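Local coordinates for protein putative methyltransferase (Emericella variicolor, PDB 7DMB) that binds S-adenosyl-L-homocysteine and probably acts as a trans-acting, S-adenosylmethionine-dependent methyltransferase in calbistrin biosynthesis, at residues S184-L189 / N375-A380; I202-A207 / S230-T235; V279-V284 / G306-Q311. All blocks are in the same frame, centred on the assembly; numbering follows the deposited sequence.

Interaction 1: residues S184-L189 / N375-A380; sequences SEVRPL and NANMLA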
loop_
_atom_site.group_PDB
_atom_site.type_symbol
_atom_site.label_atom_id
_atom_site.label_comp_id
_atom_site.label_asym_id
_atom_site.label_seq_id
_atom_site.Cartn_x
_atom_site.Cartn_y
_atom_site.Cartn_z
ATOM N N SER A 184 -0.048 3.844 -10.158
ATOM C CA SER A 184 -0.265 5.258 -9.877
ATOM C C SER A 184 0.847 6.089 -10.492
ATOM O O SER A 184 2.035 5.754 -10.351
ATOM C CB SER A 184 -0.306 5.537 -8.369
ATOM O OG SER A 184 -1.280 4.764 -7.688
ATOM N N GLU A 185 0.468 7.160 -11.169
ATOM C CA GLU A 185 1.417 8.162 -11.646
ATOM C C GLU A 185 1.431 9.314 -10.641
ATOM O O GLU A 185 0.473 10.097 -10.575
ATOM C CB GLU A 185 1.040 8.646 -13.044
ATOM C CG GLU A 185 2.102 9.523 -13.694
ATOM C CD GLU A 185 3.475 8.886 -13.643
ATOM O OE1 GLU A 185 3.735 8.006 -14.480
ATOM O OE2 GLU A 185 4.289 9.254 -12.765
ATOM N N VAL A 186 2.491 9.398 -9.832
ATOM C CA VAL A 186 2.604 10.433 -8.805
ATOM C C VAL A 186 3.761 11.391 -9.055
ATOM O O VAL A 186 3.930 12.346 -8.292
ATOM C CB VAL A 186 2.710 9.845 -7.375
ATOM C CG1 VAL A 186 1.674 8.769 -7.122
ATOM C CG2 VAL A 186 4.109 9.311 -7.093
ATOM N N ARG A 187 4.561 11.173 -10.095
ATOM C CA ARG A 187 5.750 11.991 -10.350
ATOM C C ARG A 187 5.432 13.439 -10.742
ATOM O O ARG A 187 6.206 14.344 -10.392
ATOM C CB ARG A 187 6.618 11.329 -11.432
ATOM C CG ARG A 187 7.146 9.957 -11.026
ATOM C CD ARG A 187 7.863 9.244 -12.163
ATOM N NE ARG A 187 6.932 8.806 -13.198
ATOM C CZ ARG A 187 7.302 8.346 -14.386
ATOM N NH1 ARG A 187 8.594 8.264 -14.685
ATOM N NH2 ARG A 187 6.383 7.980 -15.276
ATOM N N PRO A 188 4.350 13.714 -11.490
ATOM C CA PRO A 188 4.009 15.129 -11.729
ATOM C C PRO A 188 3.701 15.893 -10.452
ATOM O O PRO A 188 4.078 17.067 -10.352
ATOM C CB PRO A 188 2.792 15.055 -12.660
ATOM C CG PRO A 188 2.922 13.732 -13.338
ATOM C CD PRO A 188 3.540 12.815 -12.331
ATOM N N LEU A 189 3.031 15.274 -9.470
ATOM C CA LEU A 189 2.815 15.962 -8.197
ATOM C C LEU A 189 4.137 16.242 -7.496
ATOM O O LEU A 189 4.371 17.351 -6.997
ATOM C CB LEU A 189 1.918 15.147 -7.271
ATOM C CG LEU A 189 1.800 15.804 -5.888
ATOM C CD1 LEU A 189 1.132 17.161 -6.031
ATOM C CD2 LEU A 189 1.049 14.946 -4.857
ATOM N N ASN A 375 -5.221 1.666 -4.878
ATOM C CA ASN A 375 -4.722 2.759 -4.049
ATOM C C ASN A 375 -5.491 4.060 -4.297
ATOM O O ASN A 375 -5.732 4.446 -5.446
ATOM C CB ASN A 375 -3.245 3.015 -4.346
ATOM C CG ASN A 375 -2.314 2.173 -3.518
ATOM O OD1 ASN A 375 -2.547 1.945 -2.342
ATOM N ND2 ASN A 375 -1.218 1.737 -4.122
ATOM N N ALA A 376 -5.824 4.763 -3.214
ATOM C CA ALA A 376 -6.152 6.188 -3.286
ATOM C C ALA A 376 -4.901 7.023 -2.977
ATOM O O ALA A 376 -4.258 6.828 -1.941
ATOM C CB ALA A 376 -7.283 6.544 -2.317
ATOM N N ASN A 377 -4.559 7.942 -3.885
ATOM C CA ASN A 377 -3.424 8.862 -3.717
ATOM C C ASN A 377 -3.972 10.168 -3.156
ATOM O O ASN A 377 -4.583 10.953 -3.890
ATOM C CB ASN A 377 -2.693 9.111 -5.040
ATOM C CG ASN A 377 -2.078 7.837 -5.632
ATOM O OD1 ASN A 377 -1.022 7.366 -5.185
ATOM N ND2 ASN A 377 -2.752 7.267 -6.634
ATOM N N MET A 378 -3.748 10.404 -1.861
ATOM C CA MET A 378 -4.381 11.501 -1.131
ATOM C C MET A 378 -3.351 12.551 -0.727
ATOM O O MET A 378 -2.293 12.219 -0.176
ATOM C CB MET A 378 -5.094 10.979 0.116
ATOM C CG MET A 378 -6.252 10.048 -0.177
ATOM S SD MET A 378 -6.839 9.174 1.283
ATOM C CE MET A 378 -5.669 7.825 1.374
ATOM N N LEU A 379 -3.672 13.815 -0.974
ATOM C CA LEU A 379 -2.862 14.936 -0.506
ATOM C C LEU A 379 -3.670 15.721 0.520
ATOM O O LEU A 379 -4.845 16.027 0.295
ATOM C CB LEU A 379 -2.428 15.826 -1.676
ATOM C CG LEU A 379 -1.365 16.894 -1.395
ATOM C CD1 LEU A 379 -0.061 16.289 -0.858
ATOM C CD2 LEU A 379 -1.081 17.712 -2.657
ATOM N N ALA A 380 -3.069 15.994 1.665
ATOM C CA ALA A 380 -3.740 16.719 2.731
ATOM C C ALA A 380 -2.797 17.793 3.239
ATOM O O ALA A 380 -1.585 17.568 3.317
ATOM C CB ALA A 380 -4.143 15.791 3.873
HETATM O O HOH W 1 -1.457 2.271 -7.147
#
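N375 reaches S184 by way of water 1, which accepts from N375 ND2 at 3.1 Å and from S184 OG at 2.6 Å. The other end of this amide, OD1, takes a hydrogen bond from N283. Two residues on, N377 touches S184 directly: its ND2 gives a nearly straight hydrogen bond to S184 OG (3.1 Å, 167° at the hydrogen), and the hydroxyl lies in the plane of the amide. With CG anti to the carbonyl carbon (chi1 -62°), the N377 side chain leaves the strand toward S184 and V186. The V186 side chain crosses that of N377 at about a right angle, its CG1 meeting N377 OD1 at 3.6 Å, a packing contact; the hydrogen bond to OD1 comes from Q311, while ND2 also serves G365 O. L379 ends the contact with an apolar pair, its CD2 set 4.1 Å from both L189 CD1 and L189 CD2. Leucine suits both places, for each is buried and apolar, and the methyls pack where the start of helix 187-196 lies on strand 375-382. Behind the contact, E185 caps this helix start through R187 N, and R187 grips the E185 carboxylate side-on, NE to OE2 (2.7 Å) and NH2 to OE1.

The interface is thus polar at N375 and N377 and apolar at L379. Asparagine fits the middle position because its amide can donate and accept at once: the donor hydrogens are used by S184 and G365, the oxygen by Q311. With both ends of the buried amide engaged, its orientation is fixed, and the serine hydroxyl, giving to water and receiving from N377, is matched as well.

Interaction 2: residues I202-A207 / S230-T235; sequences ILEIGA and SSYVFT. With SAH (S-adenosyl-L-homocysteine), chain C.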
loop_
_atom_site.group_PDB
_atom_site.type_symbol
_atom_site.label_atom_id
_atom_site.label_comp_id
_atom_site.label_asym_id
_atom_site.label_seq_id
_atom_site.Cartn_x
_atom_site.Cartn_y
_atom_site.Cartn_z
ATOM N N ILE A 202 11.841 16.443 2.773
ATOM C CA ILE A 202 10.900 15.332 2.626
ATOM C C ILE A 202 11.232 14.272 3.666
ATOM O O ILE A 202 12.409 13.969 3.900
ATOM C CB ILE A 202 10.923 14.676 1.224
ATOM C CG1 ILE A 202 10.598 15.658 0.119
ATOM C CG2 ILE A 202 9.909 13.521 1.140
ATOM C CD1 ILE A 202 11.796 15.941 -0.756
ATOM N N LEU A 203 10.193 13.704 4.279
ATOM C CA LEU A 203 10.329 12.539 5.139
ATOM C C LEU A 203 9.330 11.497 4.664
ATOM O O LEU A 203 8.157 11.820 4.455
ATOM C CB LEU A 203 10.082 12.890 6.607
ATOM C CG LEU A 203 10.360 11.790 7.641
ATOM C CD1 LEU A 203 11.086 12.362 8.861
ATOM C CD2 LEU A 203 9.075 11.114 8.052
ATOM N N GLU A 204 9.773 10.257 4.481
ATOM C CA GLU A 204 8.838 9.177 4.152
ATOM C C GLU A 204 8.682 8.230 5.345
ATOM O O GLU A 204 9.678 7.700 5.864
ATOM C CB GLU A 204 9.273 8.408 2.904
ATOM C CG GLU A 204 8.385 7.203 2.616
ATOM C CD GLU A 204 8.737 6.555 1.315
ATOM O OE1 GLU A 204 9.701 7.036 0.672
ATOM O OE2 GLU A 204 8.061 5.571 0.932
ATOM N N ILE A 205 7.428 8.050 5.791
ATOM C CA ILE A 205 7.065 7.087 6.828
ATOM C C ILE A 205 7.040 5.691 6.219
ATOM O O ILE A 205 6.579 5.509 5.086
ATOM C CB ILE A 205 5.679 7.416 7.433
ATOM C CG1 ILE A 205 5.577 8.879 7.871
ATOM C CG2 ILE A 205 5.338 6.459 8.595
ATOM C CD1 ILE A 205 6.407 9.179 9.059
ATOM N N GLY A 206 7.497 4.699 6.984
ATOM C CA GLY A 206 7.404 3.291 6.618
ATOM C C GLY A 206 7.759 2.978 5.178
ATOM O O GLY A 206 7.026 2.270 4.491
ATOM N N ALA A 207 8.862 3.551 4.702
ATOM C CA ALA A 207 9.245 3.435 3.302
ATOM C C ALA A 207 9.548 1.993 2.902
ATOM O O ALA A 207 9.442 1.650 1.717
ATOM C CB ALA A 207 10.455 4.318 3.044
ATOM N N SER A 230 16.316 19.322 -0.732
ATOM C CA SER A 230 17.518 19.493 0.069
ATOM C C SER A 230 17.856 18.242 0.861
ATOM O O SER A 230 19.034 17.973 1.121
ATOM C CB SER A 230 17.359 20.698 1.021
ATOM O OG SER A 230 16.259 20.527 1.912
ATOM N N SER A 231 16.847 17.449 1.207
ATOM C CA SER A 231 17.013 16.393 2.189
ATOM C C SER A 231 15.855 15.416 2.020
ATOM O O SER A 231 14.689 15.832 2.023
ATOM C CB SER A 231 17.032 17.004 3.600
ATOM O OG SER A 231 17.187 16.039 4.613
ATOM N N TYR A 232 16.170 14.132 1.867
ATOM C CA TYR A 232 15.164 13.069 1.897
ATOM C C TYR A 232 15.437 12.194 3.112
ATOM O O TYR A 232 16.464 11.510 3.165
ATOM C CB TYR A 232 15.187 12.242 0.606
ATOM C CG TYR A 232 13.946 11.395 0.385
ATOM C CD1 TYR A 232 13.041 11.714 -0.619
ATOM C CD2 TYR A 232 13.677 10.282 1.186
ATOM C CE1 TYR A 232 11.904 10.963 -0.825
ATOM C CE2 TYR A 232 12.522 9.522 0.989
ATOM C CZ TYR A 232 11.645 9.863 -0.024
ATOM O OH TYR A 232 10.499 9.125 -0.249
ATOM N N VAL A 233 14.526 12.204 4.082
ATOM C CA VAL A 233 14.623 11.337 5.255
ATOM C C VAL A 233 13.787 10.087 4.979
ATOM O O VAL A 233 12.556 10.125 4.975
ATOM C CB VAL A 233 14.188 12.053 6.535
ATOM C CG1 VAL A 233 14.406 11.147 7.722
ATOM C CG2 VAL A 233 14.966 13.389 6.706
ATOM N N PHE A 234 14.476 8.983 4.704
ATOM C CA PHE A 234 13.883 7.660 4.522
ATOM C C PHE A 234 13.706 7.022 5.894
ATOM O O PHE A 234 14.695 6.790 6.599
ATOM C CB PHE A 234 14.812 6.830 3.631
ATOM C CG PHE A 234 14.311 5.435 3.273
ATOM C CD1 PHE A 234 13.929 5.142 1.976
ATOM C CD2 PHE A 234 14.303 4.406 4.209
ATOM C CE1 PHE A 234 13.500 3.860 1.623
ATOM C CE2 PHE A 234 13.882 3.127 3.868
ATOM C CZ PHE A 234 13.473 2.854 2.576
ATOM N N THR A 235 12.462 6.773 6.305
ATOM C CA THR A 235 12.232 6.152 7.604
ATOM C C THR A 235 11.338 4.931 7.476
ATOM O O THR A 235 10.576 4.767 6.515
ATOM C CB THR A 235 11.625 7.118 8.657
ATOM O OG1 THR A 235 10.257 7.427 8.344
ATOM C CG2 THR A 235 12.446 8.402 8.742
HETATM N N SAH C . 6.087 1.542 1.835
HETATM C CA SAH C . 6.175 0.057 1.771
HETATM C CB SAH C . 4.819 -0.582 1.453
HETATM C CG SAH C . 3.930 -0.718 2.670
HETATM S SD SAH C . 4.496 -1.960 3.873
HETATM C C SAH C . 7.199 -0.342 0.705
HETATM O O SAH C . 7.965 -1.284 0.996
HETATM O OXT SAH C . 7.209 0.322 -0.360
HETATM C "C5'" SAH C . 4.321 -1.042 5.425
HETATM C "C4'" SAH C . 5.651 -0.533 5.938
HETATM O "O4'" SAH C . 5.413 0.342 7.067
HETATM C "C3'" SAH C . 6.589 -1.637 6.433
HETATM O "O3'" SAH C . 7.888 -1.427 5.896
HETATM C "C2'" SAH C . 6.528 -1.491 7.958
HETATM O "O2'" SAH C . 7.704 -1.874 8.638
HETATM C "C1'" SAH C . 6.276 0.001 8.123
HETATM N N9 SAH C . 5.604 0.327 9.377
HETATM C C8 SAH C . 4.678 -0.457 10.016
HETATM N N7 SAH C . 4.218 0.070 11.121
HETATM C C5 SAH C . 4.893 1.277 11.230
HETATM C C6 SAH C . 4.845 2.300 12.197
HETATM N N6 SAH C . 4.069 2.257 13.276
HETATM N N1 SAH C . 5.647 3.377 12.006
HETATM C C2 SAH C . 6.428 3.408 10.919
HETATM N N3 SAH C . 6.550 2.509 9.945
HETATM C C4 SAH C . 5.750 1.450 10.158
HETATM O O HOH W 2 14.140 15.929 4.718
HETATM O O HOH W 3 8.569 5.330 9.644
#
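I202 and Y232 open a parallel strand pair whose polar backbone atoms are answered one after another. I202 N donates to S231 O and I202 O accepts from V233 N at 2.8 Å; E204 N then donates to V233 O. E204 O takes two donors from a single residue, T235 N and T235 OG1, the hydroxyl at 2.6 Å and tilted 33° from the carbonyl plane. Threonine suits this place because OG1 sits between its own backbone N and carbonyl carbon (chi1 71°), a position from which it reaches back to E204. The same hydroxyl accepts a hydrogen bond from water 3, which in turn accepts from G206 N. Past the strand, A207 N returns to T235 O at 2.8 Å. Water 2 donates to I202 O at the other end.

In the buried carboxylate of E204, OE1 is bonded to T213 OG1 and also accepts from Y232 OH, lying at the edge of the tyrosine ring near its plane; the modelled separation of 2.4 Å between Y232 OH and E204 OE1 is very short, and its exact length doubtful. I202 CG2 rests over a face of the same ring, and A207 CB stands over the F234 ring, 3.5 Å from its centroid. G206, with positive phi (44°), has no CB, which would collide with the ribose oxygen O4' of S-adenosyl-L-homocysteine; its O accepts from the ligand amine N at 2.9 Å.

The pair belongs to the beta-alpha-beta unit of a Rossmann-like methyltransferase. I202, E204, Y232 and F234 face the side where helix 211-220 lies, with F217 meeting the Y232 ring and T213 touching F234. L203 and V233 pack together on the other side, and strand 276-282 bonds to the far edge of strand 200-205.

Interaction 3: residues V279-V284 / G306-Q311; sequences VIASNV and GFLFNQ. With SAH (S-adenosyl-L-homocysteine), chain C.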
loop_
_atom_site.group_PDB
_atom_site.type_symbol
_atom_site.label_atom_id
_atom_site.label_comp_id
_atom_site.label_asym_id
_atom_site.label_seq_id
_atom_site.Cartn_x
_atom_site.Cartn_y
_atom_site.Cartn_z
ATOM N N VAL A 279 5.493 15.074 3.925
ATOM C CA VAL A 279 5.628 13.736 4.495
ATOM C C VAL A 279 4.977 12.763 3.524
ATOM O O VAL A 279 3.831 12.976 3.106
ATOM C CB VAL A 279 4.994 13.635 5.897
ATOM C CG1 VAL A 279 4.848 12.182 6.325
ATOM C CG2 VAL A 279 5.825 14.408 6.918
ATOM N N ILE A 280 5.714 11.717 3.147
ATOM C CA ILE A 280 5.226 10.676 2.244
ATOM C C ILE A 280 4.899 9.428 3.061
ATOM O O ILE A 280 5.662 9.047 3.960
ATOM C CB ILE A 280 6.260 10.339 1.148
ATOM C CG1 ILE A 280 6.818 11.604 0.462
ATOM C CG2 ILE A 280 5.686 9.344 0.132
ATOM C CD1 ILE A 280 5.909 12.172 -0.558
ATOM N N ALA A 281 3.775 8.773 2.735
ATOM C CA ALA A 281 3.437 7.495 3.363
ATOM C C ALA A 281 2.628 6.625 2.405
ATOM O O ALA A 281 1.547 7.032 1.956
ATOM C CB ALA A 281 2.672 7.730 4.668
ATOM N N SER A 282 3.134 5.421 2.100
ATOM C CA SER A 282 2.427 4.513 1.199
ATOM C C SER A 282 2.145 3.225 1.961
ATOM O O SER A 282 3.057 2.436 2.244
ATOM C CB SER A 282 3.222 4.251 -0.073
ATOM O OG SER A 282 2.625 3.251 -0.886
ATOM N N ASN A 283 0.876 3.057 2.317
ATOM C CA ASN A 283 0.344 1.815 2.853
ATOM C C ASN A 283 1.059 1.416 4.142
ATOM O O ASN A 283 1.297 0.241 4.413
ATOM C CB ASN A 283 0.381 0.722 1.784
ATOM C CG ASN A 283 -0.798 0.841 0.821
ATOM O OD1 ASN A 283 -1.959 0.835 1.252
ATOM N ND2 ASN A 283 -0.507 1.027 -0.469
ATOM N N VAL A 284 1.347 2.422 4.973
ATOM C CA VAL A 284 1.880 2.225 6.309
ATOM C C VAL A 284 0.923 2.745 7.377
ATOM O O VAL A 284 0.766 2.128 8.439
ATOM C CB VAL A 284 3.275 2.886 6.459
ATOM C CG1 VAL A 284 3.272 4.316 5.900
ATOM C CG2 VAL A 284 3.709 2.884 7.917
ATOM N N GLY A 306 2.941 22.680 5.347
ATOM C CA GLY A 306 3.348 21.394 4.813
ATOM C C GLY A 306 2.177 20.487 4.413
ATOM O O GLY A 306 1.007 20.772 4.669
ATOM N N PHE A 307 2.527 19.368 3.768
ATOM C CA PHE A 307 1.569 18.444 3.173
ATOM C C PHE A 307 1.905 17.013 3.552
ATOM O O PHE A 307 3.081 16.626 3.612
ATOM C CB PHE A 307 1.554 18.532 1.627
ATOM C CG PHE A 307 0.730 19.667 1.077
ATOM C CD1 PHE A 307 -0.618 19.497 0.785
ATOM C CD2 PHE A 307 1.310 20.907 0.835
ATOM C CE1 PHE A 307 -1.364 20.535 0.266
ATOM C CE2 PHE A 307 0.561 21.949 0.328
ATOM C CZ PHE A 307 -0.764 21.768 0.035
ATOM N N LEU A 308 0.858 16.228 3.789
ATOM C CA LEU A 308 0.951 14.775 3.809
ATOM C C LEU A 308 0.491 14.245 2.456
ATOM O O LEU A 308 -0.614 14.566 2.002
ATOM C CB LEU A 308 0.093 14.186 4.930
ATOM C CG LEU A 308 -0.187 12.683 4.796
ATOM C CD1 LEU A 308 1.103 11.862 4.885
ATOM C CD2 LEU A 308 -1.187 12.266 5.846
ATOM N N PHE A 309 1.337 13.459 1.799
ATOM C CA PHE A 309 0.910 12.688 0.642
ATOM C C PHE A 309 0.815 11.236 1.078
ATOM O O PHE A 309 1.825 10.624 1.454
ATOM C CB PHE A 309 1.845 12.848 -0.556
ATOM C CG PHE A 309 1.553 11.877 -1.658
ATOM C CD1 PHE A 309 0.405 11.999 -2.418
ATOM C CD2 PHE A 309 2.388 10.804 -1.892
ATOM C CE1 PHE A 309 0.113 11.081 -3.410
ATOM C CE2 PHE A 309 2.106 9.904 -2.886
ATOM C CZ PHE A 309 0.957 10.036 -3.637
ATOM N N ASN A 310 -0.399 10.701 1.041
ATOM C CA ASN A 310 -0.730 9.417 1.656
ATOM C C ASN A 310 -1.332 8.499 0.593
ATOM O O ASN A 310 -2.433 8.748 0.090
ATOM C CB ASN A 310 -1.688 9.634 2.831
ATOM C CG ASN A 310 -1.931 8.374 3.653
ATOM O OD1 ASN A 310 -1.077 7.493 3.759
ATOM N ND2 ASN A 310 -3.107 8.299 4.254
ATOM N N GLN A 311 -0.597 7.458 0.228
ATOM C CA GLN A 311 -1.064 6.462 -0.729
ATOM C C GLN A 311 -1.591 5.271 0.061
ATOM O O GLN A 311 -0.833 4.651 0.819
ATOM C CB GLN A 311 0.079 6.047 -1.656
ATOM C CG GLN A 311 -0.312 5.238 -2.895
ATOM C CD GLN A 311 0.891 4.952 -3.777
ATOM O OE1 GLN A 311 1.837 4.267 -3.363
ATOM N NE2 GLN A 311 0.875 5.493 -4.993
HETATM N N SAH C . 6.087 1.542 1.835
HETATM C CA SAH C . 6.175 0.057 1.771
HETATM C CB SAH C . 4.819 -0.582 1.453
HETATM C CG SAH C . 3.930 -0.718 2.670
HETATM S SD SAH C . 4.496 -1.960 3.873
HETATM C C SAH C . 7.199 -0.342 0.705
HETATM O O SAH C . 7.965 -1.284 0.996
HETATM O OXT SAH C . 7.209 0.322 -0.360
HETATM C "C5'" SAH C . 4.321 -1.042 5.425
HETATM C "C4'" SAH C . 5.651 -0.533 5.938
HETATM O "O4'" SAH C . 5.413 0.342 7.067
HETATM C "C3'" SAH C . 6.589 -1.637 6.433
HETATM O "O3'" SAH C . 7.888 -1.427 5.896
HETATM C "C2'" SAH C . 6.528 -1.491 7.958
HETATM O "O2'" SAH C . 7.704 -1.874 8.638
HETATM C "C1'" SAH C . 6.276 0.001 8.123
HETATM N N9 SAH C . 5.604 0.327 9.377
HETATM C C8 SAH C . 4.678 -0.457 10.016
HETATM N N7 SAH C . 4.218 0.070 11.121
HETATM C C5 SAH C . 4.893 1.277 11.230
HETATM C C6 SAH C . 4.845 2.300 12.197
HETATM N N6 SAH C . 4.069 2.257 13.276
HETATM N N1 SAH C . 5.647 3.377 12.006
HETATM C C2 SAH C . 6.428 3.408 10.919
HETATM N N3 SAH C . 6.550 2.509 9.945
HETATM C C4 SAH C . 5.750 1.450 10.158
#
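S282 and Q311 meet where two parallel central strands of the Rossmann-like methyltransferase fold reach the cofactor pocket. S282 OG donates to Q311 OE1 at 2.8 Å, in the carbonyl plane and on a lone pair. Serine with OG anti to its backbone N (chi1 173°) and the extended glutamine chain suit this pairing, for each runs out on the same face of the sheet. Around it the backbones are joined by a regular parallel pattern: V279 N to F307 O, F309 N to V279 O, A281 N to F309 O, and Q311 N to A281 O at 2.8 Å. N283 N extends the series to Q311 O, though its chain has already turned off the strand (phi 60°).

Farther from the pocket the contact is apolar. V279 CG1 lies 4.0 Å from L308 CD1, a methyl group that also approaches A281 CB; the small alanine leaves room for the leucine branch. On the opposite face I280 CD1 meets F309 CD2 at 4.0 Å, the isoleucine coming obliquely to the ring.

The next shell fixes the polar groups. N377 holds the far end of the Q311 amide, so that OE1 is presented to the serine. N283 is tied to the continuation of strand 306-313, its OD1 accepting from L313 N. Helix 291-301 packs on the face of V279 and L308 through V298, while I280 leans on I202 and E204 of strand 200-205.

At the strand end the V284 side chain packs on S-adenosyl-L-homocysteine, CG2 lying 3.2 Å from the ribose O4', while the backbone oxygen S282 O accepts a hydrogen bond from the ligand amine N at 3.2 Å.

All three contacts involve one mixed sheet, and interaction 3 stands in its middle. It joins interaction 2 through L203 O, which takes a hydrogen bond from I280 N at 2.8 Å, and through I205 N, 2.7 Å from I280 O. Toward interaction 1 it is tied by M378 O to N310 N, also 2.7 Å, and by N377 OD1 to Q311 NE2 at the same distance. Interactions 1 and 2 do not touch; their nearest atoms are about 9 Å apart. Interactions 2 and 3 meet at the amine end of S-adenosyl-L-homocysteine. Interaction 1 lies farther back, the N375 side chain about 9 Å from the ligand.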